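Local coordinates for protein acetone carboxylase alpha subunit (Xanthobacter autotrophicus Py2, PDB 5M45) that is the alpha subunit of a multisubunit carboxylase, belongs to the hydantoinase B/oxoprolinase family, and carries manganese and magnesium ions in its six-chain assembly, at residues Arg30-Ala33 and Ala34-Ala37; Thr38-Ala42 and Gly43-Leu47; Tyr260-Phe263 and Ala264-Val268. All blocks are in the same frame, centred on the assembly; numbering follows the deposited sequence.

Interaction 1: Arg30-Ala33 and Ala34-Ala37; sequences RLMA and ATKA. With AE4 (3,6,9,12,15-pentaoxaheptadecan-1-ol), chain P.
Leu31 O takes two hydrogen bonds from a single residue, Thr35, one turn further along the helix. The backbone bond comes from Thr35 N at 3.0 Å; the hydroxyl adds a second, Thr35 OG1 lying 2.8 Å from Leu31 O. The two donors come in from opposite faces of the carbonyl plane, the hydroxyl tilted 32° out of it, so they do not compete for one approach. What brings the hydroxyl back over the preceding turn is its first torsion: OG1 sits beside the backbone N (chi1 -54°), and the methyl CG2 is left pointing anti to that N. This is the familiar way a threonine buries its hydroxyl inside a helix. OG1 is also bonded to the backbone N of Ala42, so the same atom that donates to the helix receives a bond from the loop beyond its end.

The turns on either side are ordinary helix, with Ala34 N on Arg30 O, Lys36 N on Met32 O at 3.0 Å, and Ala37 N on Ala33 O. The ligand runs past the Thr35 and Lys36 flank: Lys36 CB is 3.8 Å from C5 of 3,6,9,12,15-pentaoxaheptadecan-1-ol, and Thr35 CG2 is 4.1 Å from its C6. Both are carbon contacts; the ligand is hydrogen-bonded to Lys120.

At the other end Arg30 makes a salt bridge with Glu22. Within the fold, helix 24-38 rests Met32 and Thr35 against Tyr376 of helix 373-376, and Leu31 against Ala42 and Ala98 in neighbouring loops.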
ATOM      1  N   ARG A  30      -4.337 -23.190 -27.274  1.00 18.50           N
ATOM      2  CA  ARG A  30      -4.007 -24.080 -28.404  1.00 18.76           C
ATOM      3  C   ARG A  30      -2.596 -24.642 -28.220  1.00 18.36           C
ATOM      4  O   ARG A  30      -2.374 -25.844 -28.341  1.00 18.62           O
ATOM      5  CB  ARG A  30      -4.140 -23.345 -29.768  1.00 18.84           C
ATOM      6  CG  ARG A  30      -3.614 -24.142 -30.962  1.00 19.73           C
ATOM      7  CD  ARG A  30      -3.949 -23.541 -32.325  1.00 20.25           C
ATOM      8  NE  ARG A  30      -3.305 -22.225 -32.501  1.00 19.73           N
ATOM      9  CZ  ARG A  30      -2.065 -22.005 -32.951  1.00 19.59           C
ATOM     10  NH1 ARG A  30      -1.252 -22.977 -33.256  1.00 20.06           N
ATOM     11  NH2 ARG A  30      -1.625 -20.754 -33.134  1.00 19.23           N
ATOM     12  N   LEU A  31      -1.657 -23.776 -27.884  1.00 17.57           N
ATOM     13  CA  LEU A  31      -0.269 -24.193 -27.662  1.00 17.53           C
ATOM     14  C   LEU A  31      -0.082 -25.123 -26.452  1.00 17.49           C
ATOM     15  O   LEU A  31       0.685 -26.093 -26.527  1.00 17.67           O
ATOM     16  CB  LEU A  31       0.647 -22.979 -27.557  1.00 17.07           C
ATOM     17  CG  LEU A  31       0.667 -22.028 -28.764  1.00 17.28           C
ATOM     18  CD1 LEU A  31       1.649 -20.879 -28.477  1.00 17.16           C
ATOM     19  CD2 LEU A  31       1.053 -22.711 -30.041  1.00 17.71           C
ATOM     20  N   MET A  32      -0.774 -24.841 -25.356  1.00 17.44           N
ATOM     21  CA  MET A  32      -0.674 -25.691 -24.161  1.00 18.25           C
ATOM     22  C   MET A  32      -1.296 -27.089 -24.398  1.00 19.10           C
ATOM     23  O   MET A  32      -0.760 -28.106 -23.931  1.00 19.29           O
ATOM     24  CB  MET A  32      -1.293 -25.014 -22.918  1.00 18.25           C
ATOM     25  CG  MET A  32      -0.593 -23.726 -22.462  1.00 17.85           C
ATOM     26  SD  MET A  32       1.174 -23.862 -22.050  1.00 17.62           S
ATOM     27  CE  MET A  32       1.904 -23.462 -23.654  1.00 16.76           C
ATOM     28  N   ALA A  33      -2.401 -27.127 -25.133  1.00 19.49           N
ATOM     29  CA  ALA A  33      -3.058 -28.413 -25.462  1.00 20.73           C
ATOM     30  C   ALA A  33      -2.170 -29.307 -26.352  1.00 20.82           C
ATOM     31  O   ALA A  33      -2.127 -30.530 -26.162  1.00 21.26           O
ATOM     32  CB  ALA A  33      -4.432 -28.162 -26.131  1.00 21.20           C
ATOM     33  N   ALA A  34      -1.481 -28.690 -27.317  1.00 20.29           N
ATOM     34  CA  ALA A  34      -0.561 -29.424 -28.213  1.00 20.55           C
ATOM     35  C   ALA A  34       0.691 -29.909 -27.437  1.00 20.59           C
ATOM     36  O   ALA A  34       1.174 -31.019 -27.695  1.00 21.20           O
ATOM     37  CB  ALA A  34      -0.147 -28.584 -29.411  1.00 20.02           C
ATOM     38  N   THR A  35       1.173 -29.090 -26.485  1.00 19.78           N
ATOM     39  CA  THR A  35       2.263 -29.487 -25.587  1.00 19.56           C
ATOM     40  C   THR A  35       1.903 -30.724 -24.770  1.00 21.04           C
ATOM     41  O   THR A  35       2.665 -31.694 -24.714  1.00 21.01           O
ATOM     42  CB  THR A  35       2.708 -28.318 -24.677  1.00 18.70           C
ATOM     43  OG1 THR A  35       3.030 -27.177 -25.478  1.00 17.47           O
ATOM     44  CG2 THR A  35       3.957 -28.707 -23.829  1.00 18.66           C
ATOM     45  N   LYS A  36       0.714 -30.706 -24.192  1.00 22.35           N
ATOM     46  CA  LYS A  36       0.217 -31.839 -23.426  1.00 24.42           C
ATOM     47  C   LYS A  36      -0.009 -33.110 -24.269  1.00 24.71           C
ATOM     48  O   LYS A  36       0.313 -34.197 -23.839  1.00 25.26           O
ATOM     49  CB  LYS A  36      -1.095 -31.462 -22.725  1.00 26.07           C
ATOM     50  CG  LYS A  36      -1.571 -32.552 -21.788  1.00 28.94           C
ATOM     51  CD  LYS A  36      -2.957 -32.279 -21.224  1.00 30.66           C
ATOM     52  CE  LYS A  36      -3.228 -33.123 -19.990  1.00 32.65           C
ATOM     53  NZ  LYS A  36      -4.662 -33.549 -19.979  1.00 34.74           N
ATOM     54  N   ALA A  37      -0.576 -32.967 -25.460  1.00 24.08           N
ATOM     55  CA  ALA A  37      -0.849 -34.107 -26.334  1.00 24.86           C
ATOM     56  C   ALA A  37       0.391 -34.799 -26.919  1.00 24.94           C
ATOM     57  O   ALA A  37       0.399 -36.018 -27.092  1.00 26.08           O
ATOM     58  CB  ALA A  37      -1.777 -33.695 -27.450  1.00 24.76           C
TER
HETATM   59  C2  AE4 P 804       1.796 -32.915 -17.210  1.00 58.16           C
HETATM   60  C3  AE4 P 804       0.992 -31.770 -17.823  1.00 58.74           C
HETATM   61  O4  AE4 P 804       1.768 -31.143 -18.850  1.00 60.68           O
HETATM   62  C5  AE4 P 804       1.025 -30.370 -19.806  1.00 58.15           C
HETATM   63  C6  AE4 P 804       1.889 -29.239 -20.374  1.00 55.65           C
HETATM   64  O7  AE4 P 804       1.476 -27.943 -19.912  1.00 52.61           O
HETATM   65  C8  AE4 P 804       1.795 -27.716 -18.530  1.00 48.18           C
HETATM   66  C9  AE4 P 804       1.250 -26.364 -18.106  1.00 45.03           C
HETATM   67  C11 AE4 P 804       3.082 -25.177 -17.089  1.00 34.14           C
HETATM   68  O10 AE4 P 804       2.280 -25.384 -18.248  1.00 41.13           O
HETATM   69  C12 AE4 P 804       4.543 -25.138 -17.502  1.00 31.27           C
HETATM   70  O13 AE4 P 804       4.916 -23.820 -17.910  1.00 27.29           O
HETATM   71  C14 AE4 P 804       6.308 -23.585 -17.744  1.00 25.74           C
HETATM   72  C15 AE4 P 804       6.688 -22.250 -18.375  1.00 24.08           C
HETATM   73  O16 AE4 P 804       6.188 -21.202 -17.545  1.00 22.39           O
HETATM   74  C17 AE4 P 804       7.149 -20.639 -16.660  1.00 20.35           C
HETATM   75  C18 AE4 P 804       6.507 -19.427 -15.996  1.00 19.83           C
HETATM   76  O19 AE4 P 804       6.076 -18.487 -17.007  1.00 18.62           O

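Interaction 2: Thr38-Ala42 and Gly43-Leu47; sequences TGRYA and GLKTL
Arg40 to Leu44 form two overlapping beta turns, the compact half of this contact: 40-43 is near type II and 41-44 near type I'. Gly43 N donates to Arg40 O at 3.1 Å, and Leu44 N donates to Tyr41 O at 3.1 Å, the second bond being the straighter at 168°. Both donors stand well above the plane of the carbonyl they reach. Ala42 and Gly43 follow each other with positive phi, and the backbone angles of Gly43 suit glycine, since a beta carbon there would sit against Ala42 O. The Leu44 side chain folds back over the turn, CG beside its own backbone N (chi1 -69°), which lays Leu44 CG 3.6 Å from Tyr41 O and brings CD1 to the Ala42 methyl.

Thr38 closes the other edge. Its OG1 accepts from Arg40 N at 3.0 Å, an ST turn at the end of the helix, where Gly39 takes positive phi; the same hydroxyl is bonded to Ala34 O. It also lies against Gly43 CA.

Toward solvent the packing thins to long aliphatic chains and a water. Arg40 CD meets Lys45 CG at 3.9 Å, the two chains crossing at about a right angle, while Lys45 CE reaches only as far as Thr38 CG2. The Arg40 guanidinium is linked to the turn by a water in its plane, which accepts from Arg40 NH2 at 2.7 Å and donates to Leu44 O.

This loop joins helix 24-38 to helix 48-52 and lies along helix 257-282, with Arg40 on Glu269 and Arg272 and Tyr41 on Val268; the Tyr41 hydroxyl bonds to Asp100 and Asn96 beside strands 90-95 and 101-104.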
ATOM      1  N   THR A  38       1.421 -34.028 -27.246  1.00 23.61           N
ATOM      2  CA  THR A  38       2.603 -34.535 -27.933  1.00 23.32           C
ATOM      3  C   THR A  38       3.853 -34.686 -27.061  1.00 23.06           C
ATOM      4  O   THR A  38       4.790 -35.335 -27.471  1.00 23.23           O
ATOM      5  CB  THR A  38       2.999 -33.614 -29.113  1.00 22.40           C
ATOM      6  OG1 THR A  38       3.528 -32.374 -28.610  1.00 20.95           O
ATOM      7  CG2 THR A  38       1.806 -33.352 -30.072  1.00 22.57           C
ATOM      8  N   GLY A  39       3.915 -34.036 -25.905  1.00 22.62           N
ATOM      9  CA  GLY A  39       5.157 -33.969 -25.154  1.00 22.32           C
ATOM     10  C   GLY A  39       6.218 -33.025 -25.709  1.00 21.22           C
ATOM     11  O   GLY A  39       7.301 -32.953 -25.150  1.00 20.91           O
ATOM     12  N   ARG A  40       5.924 -32.277 -26.774  1.00 20.82           N
ATOM     13  CA  ARG A  40       6.856 -31.277 -27.314  1.00 20.33           C
ATOM     14  C   ARG A  40       6.250 -29.888 -27.207  1.00 18.75           C
ATOM     15  O   ARG A  40       5.050 -29.758 -27.386  1.00 18.65           O
ATOM     16  CB  ARG A  40       7.145 -31.592 -28.769  1.00 21.72           C
ATOM     17  CG  ARG A  40       7.955 -32.878 -28.895  1.00 24.08           C
ATOM     18  CD  ARG A  40       7.524 -33.651 -30.069  1.00 26.21           C
ATOM     19  NE  ARG A  40       8.154 -34.962 -30.148  1.00 28.62           N
ATOM     20  CZ  ARG A  40       9.395 -35.211 -30.582  1.00 29.97           C
ATOM     21  NH1 ARG A  40       9.789 -36.481 -30.622  1.00 32.42           N
ATOM     22  NH2 ARG A  40      10.254 -34.239 -30.969  1.00 29.43           N
ATOM     23  N   TYR A  41       7.053 -28.864 -26.928  1.00 17.32           N
ATOM     24  CA  TYR A  41       6.493 -27.508 -26.825  1.00 16.59           C
ATOM     25  C   TYR A  41       5.740 -27.112 -28.125  1.00 16.37           C
ATOM     26  O   TYR A  41       6.270 -27.249 -29.234  1.00 15.88           O
ATOM     27  CB  TYR A  41       7.556 -26.451 -26.505  1.00 15.83           C
ATOM     28  CG  TYR A  41       6.994 -25.036 -26.464  1.00 15.50           C
ATOM     29  CD1 TYR A  41       6.262 -24.586 -25.355  1.00 15.57           C
ATOM     30  CD2 TYR A  41       7.122 -24.167 -27.545  1.00 14.99           C
ATOM     31  CE1 TYR A  41       5.717 -23.305 -25.328  1.00 15.17           C
ATOM     32  CE2 TYR A  41       6.593 -22.882 -27.509  1.00 14.53           C
ATOM     33  CZ  TYR A  41       5.907 -22.452 -26.405  1.00 14.72           C
ATOM     34  OH  TYR A  41       5.400 -21.176 -26.359  1.00 14.39           O
ATOM     35  N   ALA A  42       4.496 -26.666 -27.947  1.00 16.54           N
ATOM     36  CA  ALA A  42       3.644 -26.212 -29.043  1.00 17.07           C
ATOM     37  C   ALA A  42       3.324 -27.295 -30.105  1.00 17.90           C
ATOM     38  O   ALA A  42       2.904 -26.953 -31.222  1.00 17.78           O
ATOM     39  CB  ALA A  42       4.266 -24.995 -29.718  1.00 16.26           C
ATOM     40  N   GLY A  43       3.532 -28.574 -29.788  1.00 18.76           N
ATOM     41  CA  GLY A  43       3.384 -29.654 -30.779  1.00 19.92           C
ATOM     42  C   GLY A  43       4.420 -29.730 -31.884  1.00 20.41           C
ATOM     43  O   GLY A  43       4.220 -30.441 -32.871  1.00 20.81           O
ATOM     44  N   LEU A  44       5.555 -29.052 -31.705  1.00 20.49           N
ATOM     45  CA  LEU A  44       6.617 -29.010 -32.712  1.00 20.90           C
ATOM     46  C   LEU A  44       7.431 -30.302 -32.742  1.00 22.44           C
ATOM     47  O   LEU A  44       8.442 -30.443 -32.030  1.00 22.37           O
ATOM     48  CB  LEU A  44       7.535 -27.813 -32.463  1.00 19.88           C
ATOM     49  CG  LEU A  44       6.923 -26.439 -32.713  1.00 19.41           C
ATOM     50  CD1 LEU A  44       7.717 -25.311 -32.057  1.00 18.91           C
ATOM     51  CD2 LEU A  44       6.770 -26.182 -34.209  1.00 19.53           C
ATOM     52  N   LYS A  45       6.999 -31.233 -33.593  1.00 24.78           N
ATOM     53  CA  LYS A  45       7.708 -32.504 -33.846  1.00 26.96           C
ATOM     54  C   LYS A  45       8.979 -32.361 -34.668  1.00 26.78           C
ATOM     55  O   LYS A  45       9.877 -33.191 -34.572  1.00 27.35           O
ATOM     56  CB  LYS A  45       6.769 -33.516 -34.496  1.00 28.87           C
ATOM     57  CG  LYS A  45       5.702 -33.949 -33.517  1.00 30.56           C
ATOM     58  CD  LYS A  45       4.600 -34.782 -34.131  1.00 32.55           C
ATOM     59  CE  LYS A  45       3.708 -35.302 -33.020  1.00 33.81           C
ATOM     60  NZ  LYS A  45       2.903 -36.453 -33.480  1.00 36.07           N
ATOM     61  N   THR A  46       9.005 -31.353 -35.525  1.00 26.17           N
ATOM     62  CA  THR A  46      10.219 -30.951 -36.210  1.00 25.67           C
ATOM     63  C   THR A  46      10.360 -29.434 -36.005  1.00 23.92           C
ATOM     64  O   THR A  46       9.389 -28.725 -35.695  1.00 22.72           O
ATOM     65  CB  THR A  46      10.201 -31.300 -37.722  1.00 26.87           C
ATOM     66  OG1 THR A  46       9.294 -30.443 -38.417  1.00 27.40           O
ATOM     67  CG2 THR A  46       9.808 -32.759 -37.978  1.00 27.72           C
ATOM     68  N   LEU A  47      11.581 -28.972 -36.168  1.00 23.25           N
ATOM     69  CA  LEU A  47      11.914 -27.542 -36.126  1.00 22.83           C
ATOM     70  C   LEU A  47      12.354 -27.059 -37.528  1.00 23.33           C
ATOM     71  O   LEU A  47      13.549 -27.114 -37.847  1.00 22.86           O
ATOM     72  CB  LEU A  47      13.007 -27.316 -35.081  1.00 21.93           C
ATOM     73  CG  LEU A  47      12.678 -27.811 -33.657  1.00 22.19           C
ATOM     74  CD1 LEU A  47      13.783 -27.407 -32.687  1.00 21.82           C
ATOM     75  CD2 LEU A  47      11.386 -27.216 -33.168  1.00 21.95           C
TER
HETATM   76  O   HOH W   1      10.853 -31.585 -31.245  1.00 19.42           O

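Interaction 3: Tyr260-Phe263 and Ala264-Val268; sequences YWKF and AYEAV
Trp261 and Tyr265, one turn apart, form an edge-to-face (T-shaped) pair: the edge of the tyrosine ring is directed at the face of the indole's six-membered ring, with centroids 5.3 Å apart and planes at 72°. Tyr265 CE1 stands over the centre of that six-membered ring, 4.0 Å above its plane, and the phenol oxygen comes close too, Tyr265 OH being 3.5 Å from Trp261 CH2. The CD1 edge of the same tyrosine ring meets the backbone, Trp261 O lying in the ring plane 3.3 Å from CD1. With its CG anti to the backbone N (chi1 -168°), Trp261 extends beside the helix to where Tyr265 can meet its face.

A second ring contact is made by Phe263, whose face receives the Ala267 methyl in a CH-pi contact, Ala267 CB 4.2 Å from the centroid, over the face but shifted toward the CZ/CE2 rim. Between the two, Lys262 and Glu266 run side by side in the same direction; Glu266 OE2 touches Lys262 CB at 3.7 Å, but the ammonium NZ stays 6.1 Å from that oxygen.

The backbone sets these spacings. Glu266 N is bonded to Lys262 O at 3.0 Å and Ala267 N to Phe263 O, whereas Tyr265 N turns to Lys262 O in a weak bond, a kink in the helix at this point. Further out, His27 holds the Tyr265 hydroxyl, and Tyr57 meets the Phe263 ring edge-to-face.

The chemistry is thus divided: aromatic and methyl surfaces do the packing, while the Glu266 carboxylate accepts from Leu49 N and Arg50 N in the first turn of helix 48-52, where the helix end and these donors would probably favour the ionised form.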
ATOM      1  N   TYR A 260      10.915 -14.851 -38.267  1.00 18.88           N
ATOM      2  CA  TYR A 260      10.879 -14.490 -36.845  1.00 18.42           C
ATOM      3  C   TYR A 260       9.782 -15.267 -36.112  1.00 18.44           C
ATOM      4  O   TYR A 260      10.010 -15.743 -34.999  1.00 18.30           O
ATOM      5  CB  TYR A 260      10.661 -12.972 -36.640  1.00 17.99           C
ATOM      6  CG  TYR A 260      10.611 -12.588 -35.183  1.00 17.48           C
ATOM      7  CD1 TYR A 260      11.781 -12.277 -34.494  1.00 17.18           C
ATOM      8  CD2 TYR A 260       9.410 -12.574 -34.475  1.00 17.25           C
ATOM      9  CE1 TYR A 260      11.759 -11.963 -33.150  1.00 17.12           C
ATOM     10  CE2 TYR A 260       9.381 -12.243 -33.131  1.00 17.00           C
ATOM     11  CZ  TYR A 260      10.555 -11.957 -32.458  1.00 17.03           C
ATOM     12  OH  TYR A 260      10.570 -11.649 -31.108  1.00 17.03           O
ATOM     13  N   TRP A 261       8.611 -15.359 -36.730  1.00 19.12           N
ATOM     14  CA  TRP A 261       7.442 -16.079 -36.162  1.00 19.95           C
ATOM     15  C   TRP A 261       7.753 -17.567 -35.919  1.00 19.88           C
ATOM     16  O   TRP A 261       7.377 -18.127 -34.866  1.00 20.33           O
ATOM     17  CB  TRP A 261       6.210 -15.852 -37.050  1.00 21.02           C
ATOM     18  CG  TRP A 261       4.858 -16.280 -36.486  1.00 21.80           C
ATOM     19  CD1 TRP A 261       4.056 -17.288 -36.942  1.00 22.49           C
ATOM     20  CD2 TRP A 261       4.154 -15.689 -35.382  1.00 22.28           C
ATOM     21  NE1 TRP A 261       2.913 -17.364 -36.174  1.00 22.62           N
ATOM     22  CE2 TRP A 261       2.944 -16.393 -35.220  1.00 22.38           C
ATOM     23  CE3 TRP A 261       4.427 -14.634 -34.517  1.00 22.40           C
ATOM     24  CZ2 TRP A 261       2.017 -16.084 -34.228  1.00 22.48           C
ATOM     25  CZ3 TRP A 261       3.495 -14.312 -33.525  1.00 22.41           C
ATOM     26  CH2 TRP A 261       2.300 -15.031 -33.406  1.00 22.39           C
ATOM     27  N   LYS A 262       8.474 -18.200 -36.834  1.00 19.59           N
ATOM     28  CA  LYS A 262       8.971 -19.570 -36.575  1.00 19.67           C
ATOM     29  C   LYS A 262       9.957 -19.661 -35.400  1.00 18.45           C
ATOM     30  O   LYS A 262       9.790 -20.529 -34.538  1.00 17.64           O
ATOM     31  CB  LYS A 262       9.558 -20.212 -37.831  1.00 20.52           C
ATOM     32  CG  LYS A 262       8.430 -20.463 -38.831  1.00 21.76           C
ATOM     33  CD  LYS A 262       8.772 -21.466 -39.899  1.00 22.89           C
ATOM     34  CE  LYS A 262       9.582 -20.857 -41.011  1.00 23.98           C
ATOM     35  NZ  LYS A 262       9.009 -21.053 -42.375  1.00 24.90           N
ATOM     36  N   PHE A 263      10.949 -18.765 -35.371  1.00 17.57           N
ATOM     37  CA  PHE A 263      11.958 -18.752 -34.309  1.00 17.03           C
ATOM     38  C   PHE A 263      11.336 -18.586 -32.921  1.00 16.46           C
ATOM     39  O   PHE A 263      11.785 -19.220 -31.940  1.00 15.43           O
ATOM     40  CB  PHE A 263      12.955 -17.614 -34.548  1.00 17.25           C
ATOM     41  CG  PHE A 263      14.117 -17.607 -33.605  1.00 17.42           C
ATOM     42  CD1 PHE A 263      15.220 -18.439 -33.810  1.00 17.74           C
ATOM     43  CD2 PHE A 263      14.137 -16.746 -32.504  1.00 17.59           C
ATOM     44  CE1 PHE A 263      16.326 -18.411 -32.936  1.00 18.00           C
ATOM     45  CE2 PHE A 263      15.235 -16.710 -31.648  1.00 17.48           C
ATOM     46  CZ  PHE A 263      16.327 -17.536 -31.858  1.00 17.59           C
ATOM     47  N   ALA A 264      10.304 -17.737 -32.837  1.00 16.16           N
ATOM     48  CA  ALA A 264       9.690 -17.396 -31.570  1.00 16.22           C
ATOM     49  C   ALA A 264       9.063 -18.603 -30.817  1.00 16.28           C
ATOM     50  O   ALA A 264       8.902 -18.500 -29.594  1.00 15.85           O
ATOM     51  CB  ALA A 264       8.667 -16.291 -31.751  1.00 16.39           C
ATOM     52  N   TYR A 265       8.746 -19.699 -31.520  1.00 16.10           N
ATOM     53  CA  TYR A 265       8.292 -20.952 -30.896  1.00 16.59           C
ATOM     54  C   TYR A 265       9.330 -22.081 -30.960  1.00 16.31           C
ATOM     55  O   TYR A 265       9.499 -22.828 -29.978  1.00 16.60           O
ATOM     56  CB  TYR A 265       6.899 -21.365 -31.447  1.00 17.05           C
ATOM     57  CG  TYR A 265       5.910 -20.247 -31.263  1.00 17.57           C
ATOM     58  CD1 TYR A 265       5.823 -19.225 -32.190  1.00 18.28           C
ATOM     59  CD2 TYR A 265       5.117 -20.162 -30.133  1.00 17.83           C
ATOM     60  CE1 TYR A 265       4.951 -18.150 -32.025  1.00 18.24           C
ATOM     61  CE2 TYR A 265       4.238 -19.091 -29.948  1.00 18.05           C
ATOM     62  CZ  TYR A 265       4.160 -18.101 -30.911  1.00 18.47           C
ATOM     63  OH  TYR A 265       3.313 -17.028 -30.745  1.00 19.69           O
ATOM     64  N   GLU A 266      10.071 -22.182 -32.067  1.00 16.03           N
ATOM     65  CA  GLU A 266      11.114 -23.203 -32.198  1.00 15.92           C
ATOM     66  C   GLU A 266      12.203 -23.056 -31.121  1.00 15.15           C
ATOM     67  O   GLU A 266      12.697 -24.072 -30.624  1.00 14.79           O
ATOM     68  CB  GLU A 266      11.760 -23.211 -33.586  1.00 16.33           C
ATOM     69  CG  GLU A 266      10.834 -23.631 -34.737  1.00 16.95           C
ATOM     70  CD  GLU A 266      11.551 -23.780 -36.080  1.00 17.44           C
ATOM     71  OE1 GLU A 266      12.804 -24.011 -36.087  1.00 17.53           O
ATOM     72  OE2 GLU A 266      10.847 -23.663 -37.153  1.00 17.92           O
ATOM     73  N   ALA A 267      12.565 -21.813 -30.760  1.00 14.53           N
ATOM     74  CA  ALA A 267      13.643 -21.581 -29.776  1.00 14.37           C
ATOM     75  C   ALA A 267      13.300 -22.205 -28.395  1.00 14.21           C
ATOM     76  O   ALA A 267      14.188 -22.698 -27.702  1.00 13.82           O
ATOM     77  CB  ALA A 267      13.978 -20.086 -29.643  1.00 14.41           C
ATOM     78  N   VAL A 268      12.011 -22.240 -28.043  1.00 14.02           N
ATOM     79  CA  VAL A 268      11.562 -22.816 -26.793  1.00 14.07           C
ATOM     80  C   VAL A 268      11.695 -24.351 -26.832  1.00 14.27           C
ATOM     81  O   VAL A 268      12.279 -24.982 -25.905  1.00 14.11           O
ATOM     82  CB  VAL A 268      10.092 -22.390 -26.471  1.00 14.10           C
ATOM     83  CG1 VAL A 268       9.671 -22.924 -25.102  1.00 14.14           C
ATOM     84  CG2 VAL A 268       9.900 -20.880 -26.509  1.00 14.07           C
TER

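Overall arrangement
Interactions 1 and 2 follow one another along the chain, their centres about 9 Å apart, and pack together directly, with Ala34 CB 3.7 Å from Gly43 N. Interaction 3 has its centre about 12 Å from that of interaction 2 and about 16 Å from that of interaction 1, yet touches both: Leu31 CD1 is 3.5 Å from Tyr265 CE2, and Leu44 CD1 is 3.7 Å from Tyr265 O. The loop of interaction 2 therefore sits against both helices. The three lie at increasing distance from 3,6,9,12,15-pentaoxaheptadecan-1-ol: interaction 1 supplies Lys36 to its pocket, the Tyr41 side chain of interaction 2 is about 7 Å from the ligand, and the Tyr265 side chain of interaction 3 about 12 Å.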